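Local structure of nitrilotriacetate monooxygenase component B (Bacillus cereus ATCC 14579, 3BPK) at residues 30-35 with 127-132; 35-40 with 75-80; 64-69 with 151-156; 90-95 with 131-136; 137-142 with 161-166. The protein probably binds FMN and acts as the flavin reductase-like, NAD(P)H-dependent component of a monooxygenase system. All blocks are in the same frame, centred on the assembly; numbering follows the deposited sequence. Where two conformers were deposited one is given.

Contact 1: residues 30-35 with 127-132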
# COMPACT_ATOMS: atom_id res chain seq x y z
N VAL B 30 -0.30 -3.23 7.72
CA VAL B 30 -1.36 -2.56 8.49
C VAL B 30 -0.77 -1.42 9.31
O VAL B 30 0.09 -1.66 10.20
CB VAL B 30 -2.09 -3.60 9.44
CG1 VAL B 30 -3.19 -2.95 10.27
CG2 VAL B 30 -2.71 -4.75 8.61
N ALA B 31 -1.21 -0.20 9.00
CA ALA B 31 -0.78 0.98 9.77
C ALA B 31 -1.67 1.11 11.00
O ALA B 31 -2.90 1.19 10.86
CB ALA B 31 -0.88 2.25 8.92
N PHE B 32 -1.07 1.18 12.19
CA PHE B 32 -1.87 1.49 13.38
C PHE B 32 -1.64 2.97 13.63
O PHE B 32 -0.49 3.38 13.91
CB PHE B 32 -1.45 0.65 14.57
CG PHE B 32 -2.22 0.97 15.78
CD1 PHE B 32 -3.60 0.76 15.80
CD2 PHE B 32 -1.58 1.48 16.93
CE1 PHE B 32 -4.35 1.09 16.93
CE2 PHE B 32 -2.32 1.80 18.05
CZ PHE B 32 -3.70 1.59 18.07
N VAL B 33 -2.69 3.77 13.46
CA VAL B 33 -2.51 5.24 13.40
C VAL B 33 -3.16 5.92 14.59
O VAL B 33 -4.36 5.71 14.84
CB VAL B 33 -3.17 5.81 12.12
CG1 VAL B 33 -2.99 7.35 12.04
CG2 VAL B 33 -2.53 5.19 10.86
N THR B 34 -2.37 6.75 15.30
CA THR B 34 -2.93 7.55 16.40
C THR B 34 -3.02 9.01 15.96
O THR B 34 -2.21 9.51 15.15
CB THR B 34 -2.12 7.46 17.72
OG1 THR B 34 -0.75 7.79 17.49
CG2 THR B 34 -2.23 6.06 18.29
N SER B 35 -4.02 9.69 16.52
CA SER B 35 -4.32 11.06 16.15
C SER B 35 -5.09 11.64 17.34
O SER B 35 -5.59 10.88 18.20
CB SER B 35 -5.18 11.09 14.85
OG SER B 35 -6.45 10.46 15.04
N PRO B 127 0.72 11.89 20.62
CA PRO B 127 1.41 10.72 21.17
C PRO B 127 1.23 9.48 20.29
O PRO B 127 0.25 9.38 19.53
CB PRO B 127 0.67 10.44 22.47
CG PRO B 127 -0.10 11.66 22.78
CD PRO B 127 -0.40 12.34 21.48
N GLY B 128 2.16 8.54 20.43
CA GLY B 128 1.99 7.19 19.91
C GLY B 128 1.70 6.23 21.05
O GLY B 128 1.28 6.65 22.16
N VAL B 129 1.91 4.95 20.78
CA VAL B 129 1.80 3.92 21.81
C VAL B 129 3.14 3.22 22.03
O VAL B 129 3.87 2.92 21.08
CB VAL B 129 0.67 2.90 21.52
CG1 VAL B 129 -0.69 3.62 21.46
CG2 VAL B 129 0.92 2.06 20.24
N LYS B 130 3.43 2.92 23.30
CA LYS B 130 4.68 2.29 23.68
C LYS B 130 4.82 0.86 23.17
O LYS B 130 5.94 0.40 22.91
CB LYS B 130 4.77 2.32 25.23
CG LYS B 130 6.06 1.80 25.77
CD LYS B 130 6.01 1.88 27.31
CE LYS B 130 7.14 1.09 27.96
NZ LYS B 130 8.36 1.88 27.73
N GLU B 131 3.68 0.15 23.00
CA GLU B 131 3.69 -1.24 22.61
C GLU B 131 4.29 -1.50 21.21
O GLU B 131 4.79 -2.62 20.95
CB GLU B 131 2.28 -1.84 22.68
CG GLU B 131 1.74 -2.04 24.12
CD GLU B 131 1.26 -0.78 24.84
OE1 GLU B 131 1.18 0.30 24.23
OE2 GLU B 131 0.96 -0.90 26.06
N ALA B 132 4.26 -0.50 20.31
CA ALA B 132 4.87 -0.70 18.99
C ALA B 132 6.39 -0.82 19.06
O ALA B 132 7.03 -0.13 19.87
CB ALA B 132 4.51 0.47 18.07
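Phe32 is the first residue of strand 28-36 to meet the segment 127-132. Its ring carbon CG stands anti to the backbone N (chi1 178°), which carries the ring out toward Val129. The two side chains cross at about a right angle, and Val129 CG2 arrives at the edge of the ring, near its plane, 3.9 Å from Phe32 CE2. This is a purely apolar touch, made by the methyl wedged between the backbone N and C of Val129. Two residues on, Thr34 lies on the same side of the strand and makes the polar half of the contact. Its OG1, likewise wedged between N and C (chi1 55°), donates to Pro127 O at 2.8 Å, entering in the carbonyl plane on a lone pair with a C=O...donor angle of 141°. The same OG1 rests 3.7 Å from Gly128 CA, so the hydroxyl lies close over the main chain. Strand 28-36 runs between strands 42-54 and 83-88 of the main antiparallel sheet; on the face turned to residues 127-132, Ile111 of helix 110-113 packs on Phe32, Thr34 and Val129, while His87 of strand 83-88 bonds to both Phe32 O and Val129 N.

Contact 2: residues 35-40 with 75-80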
# COMPACT_ATOMS: atom_id res chain seq x y z
N SER B 35 -4.02 9.69 16.52
CA SER B 35 -4.32 11.06 16.15
C SER B 35 -5.09 11.64 17.34
O SER B 35 -5.59 10.88 18.20
CB SER B 35 -5.18 11.09 14.85
OG SER B 35 -6.45 10.46 15.04
N VAL B 36 -5.19 12.97 17.40
CA VAL B 36 -5.80 13.62 18.58
C VAL B 36 -6.93 14.53 18.15
O VAL B 36 -6.79 15.25 17.15
CB VAL B 36 -4.72 14.40 19.39
CG1 VAL B 36 -5.38 15.15 20.57
CG2 VAL B 36 -3.66 13.42 19.95
N THR B 37 -8.06 14.49 18.89
CA THR B 37 -9.22 15.34 18.58
C THR B 37 -9.00 16.78 19.07
O THR B 37 -8.07 17.03 19.86
CB THR B 37 -10.52 14.82 19.22
OG1 THR B 37 -10.47 15.03 20.65
CG2 THR B 37 -10.77 13.33 18.93
N LYS B 38 -9.87 17.71 18.63
CA LYS B 38 -9.79 19.08 19.14
C LYS B 38 -10.03 19.13 20.65
O LYS B 38 -9.59 20.08 21.33
CB LYS B 38 -10.79 20.01 18.43
CG LYS B 38 -10.41 20.41 17.01
CD LYS B 38 -11.20 21.63 16.54
CE LYS B 38 -12.72 21.45 16.66
NZ LYS B 38 -13.22 20.04 16.46
N GLU B 39 -10.69 18.11 21.19
CA GLU B 39 -11.01 18.06 22.64
C GLU B 39 -9.89 17.40 23.45
O GLU B 39 -9.96 17.37 24.69
CB GLU B 39 -12.31 17.30 22.87
CG GLU B 39 -13.54 18.02 22.32
CD GLU B 39 -13.60 18.06 20.79
OE1 GLU B 39 -13.22 17.08 20.12
OE2 GLU B 39 -14.05 19.10 20.27
N GLY B 40 -8.87 16.90 22.76
CA GLY B 40 -7.67 16.34 23.41
C GLY B 40 -7.61 14.84 23.54
O GLY B 40 -6.71 14.31 24.20
N SER B 75 -8.91 11.04 9.87
CA SER B 75 -8.64 12.09 8.87
C SER B 75 -8.89 13.49 9.38
O SER B 75 -8.10 14.42 9.14
CB SER B 75 -9.49 11.85 7.62
OG SER B 75 -9.12 10.60 7.12
N ARG B 76 -10.03 13.66 10.07
CA ARG B 76 -10.34 14.95 10.70
C ARG B 76 -9.22 15.39 11.63
O ARG B 76 -8.77 16.55 11.60
CB ARG B 76 -11.61 14.90 11.55
CG ARG B 76 -12.89 14.95 10.79
CD ARG B 76 -13.98 15.58 11.65
NE ARG B 76 -14.25 14.85 12.90
CZ ARG B 76 -15.16 13.88 13.03
NH1 ARG B 76 -15.35 13.28 14.21
NH2 ARG B 76 -15.87 13.49 11.97
N ASN B 77 -8.77 14.47 12.48
CA ASN B 77 -7.74 14.79 13.48
C ASN B 77 -6.39 15.07 12.80
O ASN B 77 -5.66 15.96 13.22
CB ASN B 77 -7.53 13.60 14.41
CG ASN B 77 -8.74 13.30 15.29
OD1 ASN B 77 -9.69 14.09 15.41
ND2 ASN B 77 -8.68 12.15 15.94
N ALA B 78 -6.07 14.30 11.75
CA ALA B 78 -4.80 14.51 11.05
C ALA B 78 -4.79 15.87 10.36
O ALA B 78 -3.77 16.55 10.35
CB ALA B 78 -4.55 13.40 10.04
N ILE B 79 -5.92 16.26 9.78
CA ILE B 79 -5.97 17.54 9.09
C ILE B 79 -5.93 18.70 10.09
O ILE B 79 -5.21 19.71 9.87
CB ILE B 79 -7.24 17.61 8.20
CG1 ILE B 79 -7.10 16.62 7.04
CG2 ILE B 79 -7.47 19.06 7.73
CD1 ILE B 79 -8.41 16.38 6.28
N GLU B 80 -6.71 18.56 11.17
CA GLU B 80 -6.79 19.62 12.18
C GLU B 80 -5.45 19.89 12.84
O GLU B 80 -5.02 21.06 12.92
CB GLU B 80 -7.86 19.25 13.22
CG GLU B 80 -8.07 20.29 14.35
CD GLU B 80 -8.26 21.74 13.89
OE1 GLU B 80 -8.86 21.98 12.80
OE2 GLU B 80 -7.82 22.64 14.64
O HOH W 1 -3.98 14.28 15.02
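Asn77 points from helix 73-81 at the end of strand 28-36, and its flat amide lies alongside the backbone of Ser35, Val36 and Thr37. With CG anti to the carbonyl carbon (chi1 -67°), the side chain reaches out so that its two polar atoms diverge. ND2 goes to Ser35 OG at 2.9 Å, a nearly straight bond (164°) with the hydroxyl lying in the amide plane. OD1 turns the other way and comes to 3.4 Å from Thr37 CA. Between them, Asn77 CG lies 3.3 Å from Val36 O. Ser35 meets the amide with OG wedged between its own N and C, whereas Thr37 CG2 runs beside Asn77, the two side chains roughly aligned; the hydroxyl of Thr37 is engaged by Asn107 OD1 and by Val41 N. Further out, Lys38 and Glu80 cross at about a right angle through their aliphatic parts, CG of Lys38 lying 3.5 Å from CG of Glu80. Water 1 joins the two backbones, accepting from Val36 N at 3.0 Å and donating weakly to Asn77 O. The contact thus fastens a helix to a strand end where the chain leaves the sheet for a type I turn. Because ND2 also donates to Asn43 OD1, on the adjoining strand 42-54, it has two acceptors, which should limit the rotation of this buried amide.

Contact 3: residues 64-69 with 151-156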
# COMPACT_ATOMS: atom_id res chain seq x y z
N VAL B 64 -7.95 6.53 4.19
CA VAL B 64 -8.93 6.43 5.28
C VAL B 64 -10.33 6.64 4.67
O VAL B 64 -10.60 7.68 4.06
CB VAL B 64 -8.67 7.50 6.38
CG1 VAL B 64 -9.72 7.40 7.52
CG2 VAL B 64 -7.26 7.29 6.95
N GLN B 65 -11.20 5.65 4.82
CA GLN B 65 -12.52 5.75 4.15
C GLN B 65 -13.39 6.78 4.86
O GLN B 65 -13.26 6.97 6.08
CB GLN B 65 -13.23 4.38 4.14
CG GLN B 65 -12.40 3.29 3.42
CD GLN B 65 -11.91 3.73 2.01
OE1 GLN B 65 -12.72 4.07 1.12
NE2 GLN B 65 -10.58 3.71 1.82
N ARG B 66 -14.30 7.41 4.11
CA ARG B 66 -15.29 8.33 4.69
C ARG B 66 -16.53 7.52 5.05
O ARG B 66 -16.65 6.35 4.67
CB ARG B 66 -15.63 9.44 3.71
CG ARG B 66 -14.48 10.41 3.46
CD ARG B 66 -15.01 11.74 3.08
NE ARG B 66 -13.96 12.67 2.76
CZ ARG B 66 -14.15 13.95 2.40
NH1 ARG B 66 -15.39 14.46 2.32
NH2 ARG B 66 -13.10 14.70 2.11
N LYS B 67 -17.41 8.14 5.84
CA LYS B 67 -18.72 7.54 6.12
C LYS B 67 -19.76 8.47 5.53
O LYS B 67 -19.92 9.62 5.94
CB LYS B 67 -18.94 7.29 7.61
CG LYS B 67 -18.13 6.11 8.16
CD LYS B 67 -18.85 5.41 9.31
CE LYS B 67 -17.96 4.39 10.02
NZ LYS B 67 -17.79 3.09 9.28
N ALA B 68 -20.45 7.95 4.50
CA ALA B 68 -21.44 8.74 3.77
C ALA B 68 -20.91 10.15 3.44
O ALA B 68 -21.58 11.17 3.68
CB ALA B 68 -22.78 8.78 4.54
N GLY B 69 -19.69 10.22 2.92
CA GLY B 69 -19.15 11.49 2.46
C GLY B 69 -18.50 12.35 3.53
O GLY B 69 -17.99 13.43 3.22
N ASP B 151 -19.69 15.32 -4.92
CA ASP B 151 -20.07 15.92 -3.65
C ASP B 151 -19.80 15.06 -2.41
O ASP B 151 -19.87 15.56 -1.29
CB ASP B 151 -21.55 16.35 -3.69
CG ASP B 151 -21.83 17.51 -4.68
OD1 ASP B 151 -23.00 17.96 -4.72
OD2 ASP B 151 -20.92 17.97 -5.40
N SER B 152 -19.57 13.77 -2.60
CA SER B 152 -19.37 12.87 -1.46
C SER B 152 -18.21 11.89 -1.72
O SER B 152 -18.43 10.74 -2.12
CB SER B 152 -20.65 12.11 -1.10
OG SER B 152 -21.68 12.97 -0.60
N PRO B 153 -16.95 12.34 -1.45
CA PRO B 153 -15.78 11.44 -1.66
C PRO B 153 -15.89 10.14 -0.87
O PRO B 153 -16.52 10.11 0.19
CB PRO B 153 -14.60 12.29 -1.14
CG PRO B 153 -15.10 13.76 -1.28
CD PRO B 153 -16.55 13.66 -0.90
N ALA B 154 -15.25 9.07 -1.36
CA ALA B 154 -15.29 7.78 -0.69
C ALA B 154 -14.22 7.72 0.39
O ALA B 154 -14.31 6.90 1.31
CB ALA B 154 -15.03 6.66 -1.68
N CYS B 155 -13.14 8.49 0.21
CA CYS B 155 -11.99 8.36 1.13
C CYS B 155 -11.12 9.58 1.09
O CYS B 155 -11.31 10.46 0.26
CB CYS B 155 -11.14 7.14 0.74
SG CYS B 155 -10.22 7.37 -0.80
N ASP B 156 -10.14 9.66 2.01
CA ASP B 156 -9.10 10.66 1.96
C ASP B 156 -7.80 9.91 2.02
O ASP B 156 -7.57 9.13 2.97
CB ASP B 156 -9.19 11.62 3.15
CG ASP B 156 -10.48 12.42 3.10
OD1 ASP B 156 -10.48 13.42 2.36
OD2 ASP B 156 -11.48 11.95 3.71
O HOH W 2 -11.47 10.04 5.60
O HOH W 3 -16.96 5.63 1.64
O HOH W 4 -18.36 8.31 1.59
O HOH W 5 -19.02 15.48 1.47
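Strands 59-65 and 155-168 meet antiparallel here, Val64 and Asp156 forming a hydrogen-bonded pair and Gln65 and Cys155 a non-hydrogen-bonded one, before Arg66 N continues the pairing with a straight bond (178°) to Ala154 O at 2.8 Å. Ala154 and Cys155 both face Leu146 of strand 134-146, a classic beta bulge in a curled sheet consistent with the FMN-binding split barrel of flavin reductase-like domains. The dominant side chain is Arg66, extended from CG to NE and laid across the partner segment. It grips Asp156 side-on: NE reaches OD2 of Asp156 at 2.8 Å while NH2 of Arg66 reaches OD1 at 2.9 Å, each oxygen using its syn lone pair. The guanidinium and carboxylate planes are 22° apart, giving a nearly flat, bidentate salt bridge. On its remaining edge, Arg66 NH1 donates to Gly69 O at 2.9 Å, closing the loop 66-69. The Pro153 ring lies over the margin of one guanidinium face, its CD 3.5 Å from Arg66 NH1. Gln65 bends at chi2 to bring its amide against Cys155 CB, and its NE2 donates to Val53 O of the second subunit, so this edge also belongs to the dimer interface. Waters 3, 4 and 5 stitch the two loops together beyond the sheet, and water 2 donates to both Val64 O and Asp156 OD2. With all three nitrogens engaged in plane, the guanidinium is held against rotation; the carboxylate, whose OD1 also makes a long, weak ion pair with Arg71 NE, probably offsets both arginine charges and is likely to remain ionised.

Contact 4: residues 90-95 with 131-136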
# COMPACT_ATOMS: atom_id res chain seq x y z
N ASP B 90 2.39 -5.56 14.58
CA ASP B 90 3.13 -6.80 14.70
C ASP B 90 2.47 -7.80 15.66
O ASP B 90 1.49 -7.45 16.36
CB ASP B 90 4.62 -6.54 15.04
CG ASP B 90 4.84 -6.06 16.46
OD1 ASP B 90 4.21 -6.61 17.39
OD2 ASP B 90 5.67 -5.14 16.63
N GLU B 91 2.96 -9.04 15.65
CA GLU B 91 2.31 -10.10 16.43
C GLU B 91 2.26 -9.78 17.94
O GLU B 91 1.34 -10.26 18.63
CB GLU B 91 3.03 -11.43 16.21
CG GLU B 91 2.89 -11.97 14.79
CD GLU B 91 3.52 -13.35 14.59
OE1 GLU B 91 3.55 -14.15 15.58
OE2 GLU B 91 4.00 -13.63 13.48
N SER B 92 3.18 -8.94 18.42
CA SER B 92 3.26 -8.70 19.89
C SER B 92 2.10 -7.87 20.42
O SER B 92 1.84 -7.86 21.61
CB SER B 92 4.58 -8.04 20.30
OG SER B 92 4.67 -6.68 19.87
N TYR B 93 1.40 -7.14 19.55
CA TYR B 93 0.28 -6.31 20.04
C TYR B 93 -0.92 -6.29 19.10
O TYR B 93 -1.82 -5.48 19.28
CB TYR B 93 0.74 -4.90 20.48
CG TYR B 93 1.05 -3.89 19.40
CD1 TYR B 93 0.30 -2.70 19.31
CD2 TYR B 93 2.10 -4.08 18.51
CE1 TYR B 93 0.56 -1.75 18.34
CE2 TYR B 93 2.38 -3.12 17.49
CZ TYR B 93 1.59 -1.96 17.44
OH TYR B 93 1.81 -1.00 16.48
N VAL B 94 -0.96 -7.21 18.12
CA VAL B 94 -2.10 -7.26 17.20
C VAL B 94 -3.43 -7.54 17.92
O VAL B 94 -4.48 -7.06 17.49
CB VAL B 94 -1.86 -8.25 16.02
CG1 VAL B 94 -1.70 -9.71 16.55
CG2 VAL B 94 -2.96 -8.12 14.97
N ALA B 95 -3.38 -8.27 19.04
CA ALA B 95 -4.61 -8.44 19.82
C ALA B 95 -5.22 -7.09 20.24
O ALA B 95 -6.44 -6.88 20.10
CB ALA B 95 -4.40 -9.38 21.04
N GLU B 131 3.68 0.15 23.00
CA GLU B 131 3.69 -1.24 22.61
C GLU B 131 4.29 -1.50 21.21
O GLU B 131 4.79 -2.62 20.95
CB GLU B 131 2.28 -1.84 22.68
CG GLU B 131 1.74 -2.04 24.12
CD GLU B 131 1.26 -0.78 24.84
OE1 GLU B 131 1.18 0.30 24.23
OE2 GLU B 131 0.96 -0.90 26.06
N ALA B 132 4.26 -0.50 20.31
CA ALA B 132 4.87 -0.70 18.99
C ALA B 132 6.39 -0.82 19.06
O ALA B 132 7.03 -0.13 19.87
CB ALA B 132 4.51 0.47 18.07
N ASN B 133 6.95 -1.68 18.19
CA ASN B 133 8.39 -1.81 18.06
C ASN B 133 8.97 -0.82 17.02
O ASN B 133 10.16 -0.52 17.02
CB ASN B 133 8.74 -3.27 17.73
CG ASN B 133 8.44 -4.21 18.90
OD1 ASN B 133 9.26 -4.34 19.81
ND2 ASN B 133 7.26 -4.87 18.89
N ILE B 134 8.13 -0.34 16.10
CA ILE B 134 8.56 0.69 15.16
C ILE B 134 7.40 1.66 15.04
O ILE B 134 6.23 1.25 14.84
CB ILE B 134 8.90 0.14 13.74
CG1 ILE B 134 10.02 -0.92 13.79
CG2 ILE B 134 9.27 1.33 12.76
CD1 ILE B 134 10.29 -1.61 12.44
N ARG B 135 7.70 2.93 15.23
CA ARG B 135 6.70 3.96 14.94
C ARG B 135 7.32 5.19 14.33
O ARG B 135 8.53 5.47 14.47
CB ARG B 135 5.89 4.28 16.17
CG ARG B 135 6.60 5.12 17.22
CD ARG B 135 5.69 5.37 18.44
NE ARG B 135 6.28 6.43 19.24
CZ ARG B 135 7.32 6.28 20.07
NH1 ARG B 135 7.87 5.09 20.30
NH2 ARG B 135 7.80 7.35 20.67
N MSE B 136 6.47 5.93 13.62
CA MSE B 136 6.93 7.07 12.83
C MSE B 136 6.07 8.26 13.12
O MSE B 136 4.85 8.22 12.92
CB MSE B 136 6.78 6.71 11.34
CG MSE B 136 7.79 5.61 10.90
SE MSE B 136 7.33 4.86 9.16
CE MSE B 136 5.95 3.68 9.83
O HOH W 6 5.85 -2.50 15.75
O HOH W 7 4.26 -5.15 21.98
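Asn133 ND2 makes the central polar contact, donating to Asp90 OD2 at 2.8 Å with an N-H...acceptor angle of 158°. The oxygen lies close to the amide plane of Asn133, yet the donor comes in from above the carboxylate plane of Asp90, the two flat groups being turned 40° from one another. A second, weak bond runs from the same ND2 to Ser92 OG at 3.3 Å. Beside this polar cluster, one face of the Tyr93 ring receives the backbone of Glu131 and Ala132: Glu131 O stands 3.9 Å above the plane, displaced to the ring margin, and Ala132 CB touches Tyr93 OH at 3.5 Å. The other carboxylate oxygen sets up the turn that presents these groups. Asp90 OD1 accepts from Ser92 N at 2.7 Å, an Asx turn, on its anti lone pair, and from Ser92 OG on its syn one; Tyr93 then occupies the N-cap position of helix 94-100. Two waters extend the network: water 6 donates to Asp90 OD2 and accepts from Ile134 N, while water 7 donates to both Ser92 OG and Glu131 O. Farther out, the phenol hydroxyl of Tyr93 is hydrogen-bonded to Ile88 O, which should hold the ring beside strand 83-88, and the carboxylate of Glu131 turns away to Thr117 OG1. Leu182 of helix 179-182 packs on Asp90 and Ile134, and Ser24 of the second subunit packs on Ile134.

Contact 5: residues 137-142 with 161-166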
# COMPACT_ATOMS: atom_id res chain seq x y z
N GLU B 137 6.70 9.34 13.59
CA GLU B 137 5.97 10.59 13.79
C GLU B 137 5.83 11.20 12.42
O GLU B 137 6.83 11.33 11.68
CB GLU B 137 6.76 11.55 14.67
CG GLU B 137 7.02 11.01 16.07
CD GLU B 137 7.83 11.98 16.94
OE1 GLU B 137 7.77 13.21 16.70
OE2 GLU B 137 8.49 11.48 17.88
N CYS B 138 4.58 11.55 12.08
CA CYS B 138 4.32 12.15 10.77
C CYS B 138 3.70 13.54 10.83
O CYS B 138 2.88 13.83 11.73
CB CYS B 138 3.38 11.28 9.96
SG CYS B 138 4.10 9.66 9.55
N VAL B 139 4.08 14.36 9.85
CA VAL B 139 3.29 15.57 9.58
C VAL B 139 2.49 15.32 8.29
O VAL B 139 2.89 14.54 7.39
CB VAL B 139 4.15 16.85 9.46
CG1 VAL B 139 4.88 17.14 10.78
CG2 VAL B 139 5.14 16.73 8.29
N LEU B 140 1.34 15.97 8.20
CA LEU B 140 0.48 15.75 7.06
C LEU B 140 0.97 16.61 5.90
O LEU B 140 0.95 17.87 5.99
CB LEU B 140 -0.95 16.13 7.43
CG LEU B 140 -1.95 15.89 6.29
CD1 LEU B 140 -2.10 14.40 6.00
CD2 LEU B 140 -3.32 16.55 6.57
N GLU B 141 1.42 15.95 4.84
CA GLU B 141 1.85 16.67 3.64
C GLU B 141 0.66 17.10 2.82
O GLU B 141 0.59 18.24 2.35
CB GLU B 141 2.79 15.81 2.83
CG GLU B 141 4.16 15.77 3.40
CD GLU B 141 4.84 17.13 3.35
OE1 GLU B 141 4.58 17.91 2.40
OE2 GLU B 141 5.62 17.44 4.28
N ARG B 142 -0.27 16.18 2.63
CA ARG B 142 -1.55 16.52 1.97
C ARG B 142 -2.58 15.45 2.27
O ARG B 142 -2.23 14.31 2.59
CB ARG B 142 -1.39 16.79 0.46
CG ARG B 142 -1.07 15.58 -0.35
CD ARG B 142 -1.05 15.93 -1.85
NE ARG B 142 0.10 16.75 -2.27
CZ ARG B 142 0.16 17.37 -3.45
NH1 ARG B 142 -0.90 17.32 -4.27
NH2 ARG B 142 1.23 18.09 -3.79
N ARG B 161 4.59 12.83 5.99
CA ARG B 161 6.04 12.92 5.92
C ARG B 161 6.58 12.52 7.28
O ARG B 161 6.19 13.10 8.28
CB ARG B 161 6.49 14.35 5.57
CG ARG B 161 8.00 14.55 5.63
CD ARG B 161 8.45 15.84 4.95
NE ARG B 161 7.93 17.04 5.61
CZ ARG B 161 8.52 17.67 6.62
NH1 ARG B 161 9.68 17.24 7.12
NH2 ARG B 161 7.95 18.77 7.13
N VAL B 162 7.46 11.51 7.28
CA VAL B 162 8.06 11.03 8.54
C VAL B 162 9.08 12.07 9.02
O VAL B 162 10.02 12.43 8.29
CB VAL B 162 8.75 9.66 8.36
CG1 VAL B 162 9.36 9.18 9.70
CG2 VAL B 162 7.79 8.63 7.78
N VAL B 163 8.87 12.54 10.25
CA VAL B 163 9.80 13.52 10.86
C VAL B 163 10.63 12.90 12.01
O VAL B 163 11.61 13.51 12.46
CB VAL B 163 9.08 14.80 11.31
CG1 VAL B 163 8.54 15.52 10.08
CG2 VAL B 163 7.96 14.48 12.33
N ARG B 164 10.23 11.70 12.46
CA ARG B 164 11.05 10.93 13.41
C ARG B 164 10.73 9.46 13.29
O ARG B 164 9.55 9.10 13.19
CB ARG B 164 10.80 11.38 14.86
CG ARG B 164 11.88 10.90 15.84
CD ARG B 164 13.19 11.64 15.52
NE ARG B 164 13.35 12.90 16.27
CZ ARG B 164 13.55 14.10 15.74
NH1 ARG B 164 13.55 14.27 14.41
NH2 ARG B 164 13.73 15.15 16.56
N PHE B 165 11.77 8.64 13.28
CA PHE B 165 11.62 7.19 13.36
C PHE B 165 11.98 6.79 14.78
O PHE B 165 12.95 7.33 15.35
CB PHE B 165 12.62 6.48 12.47
CG PHE B 165 12.32 6.55 11.00
CD1 PHE B 165 11.41 5.67 10.42
CD2 PHE B 165 13.03 7.43 10.18
CE1 PHE B 165 11.21 5.68 9.02
CE2 PHE B 165 12.81 7.46 8.81
CZ PHE B 165 11.89 6.57 8.24
N HIS B 166 11.23 5.83 15.34
CA HIS B 166 11.54 5.20 16.64
C HIS B 166 11.59 3.71 16.37
O HIS B 166 10.61 3.14 15.90
CB HIS B 166 10.44 5.47 17.65
CG HIS B 166 10.26 6.92 17.96
ND1 HIS B 166 11.03 7.58 18.89
CD2 HIS B 166 9.43 7.85 17.42
CE1 HIS B 166 10.66 8.86 18.93
NE2 HIS B 166 9.70 9.05 18.04
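Val139 lays its CG2 methyl over one face of the Arg161 guanidinium, 3.7 Å from NH2 of Arg161, the two side chains roughly aligned. They belong to a beta hairpin, strands 134-146 and 155-168, in which Val139 and Arg161 form an antiparallel hydrogen-bonded pair. Arg161 chi3 bends the chain (64°) so that NE meets Glu141 OE2 at 2.7 Å in a salt bridge; the oxygen lies in the guanidinium plane, while NE comes from above that of the carboxylate. Val163 and Arg164 both face Glu137, a classic beta bulge that shifts the register by one: Val163 N donates to Glu137 O at 2.8 Å, and Glu137 N to Arg164 O. On the side opposite Val139, Cys138 SG packs against Val162 CG2 at 4.2 Å. Phe165 and His166 pair with a strand of the second subunit, carrying the sheet across the dimer. Buried Glu137 is gripped from several directions: Glu122 N binds OE2, and the backbone N atoms of Val123 and Ile124 hold OE1; such donors would favour the ionised carboxylate. His166 NE2, a further donor, approaches in its own ring plane and meets the anti lone pair of Glu137 OE2 at 2.7 Å, nearly straight at 168°.

Contacts 1 and 2 share Ser35 and both draw on strand 28-36, but contact 1 is buried, one apolar touch beside one hydroxyl bond, whereas contact 2, about 14 Å away between centres, passes from a buried amide to exposed aliphatic carbons of Lys38 and Glu80. Contacts 3 and 5 both use strand 155-168, pairing it with strands 59-65 and 134-146 respectively; the arginine salt bridge of contact 3 is partly buried, that of contact 5 nearer the surface. Contact 4 shares Glu131 and Ala132 with contact 1 and joins contact 5 along strand 134-146, yet replaces strand pairing with an Asx turn and an amide-carboxylate bond. Water bridges contacts 3 and 4 alike. Contacts 3, 4 and 5 also reach the second subunit, which contact 2 does not.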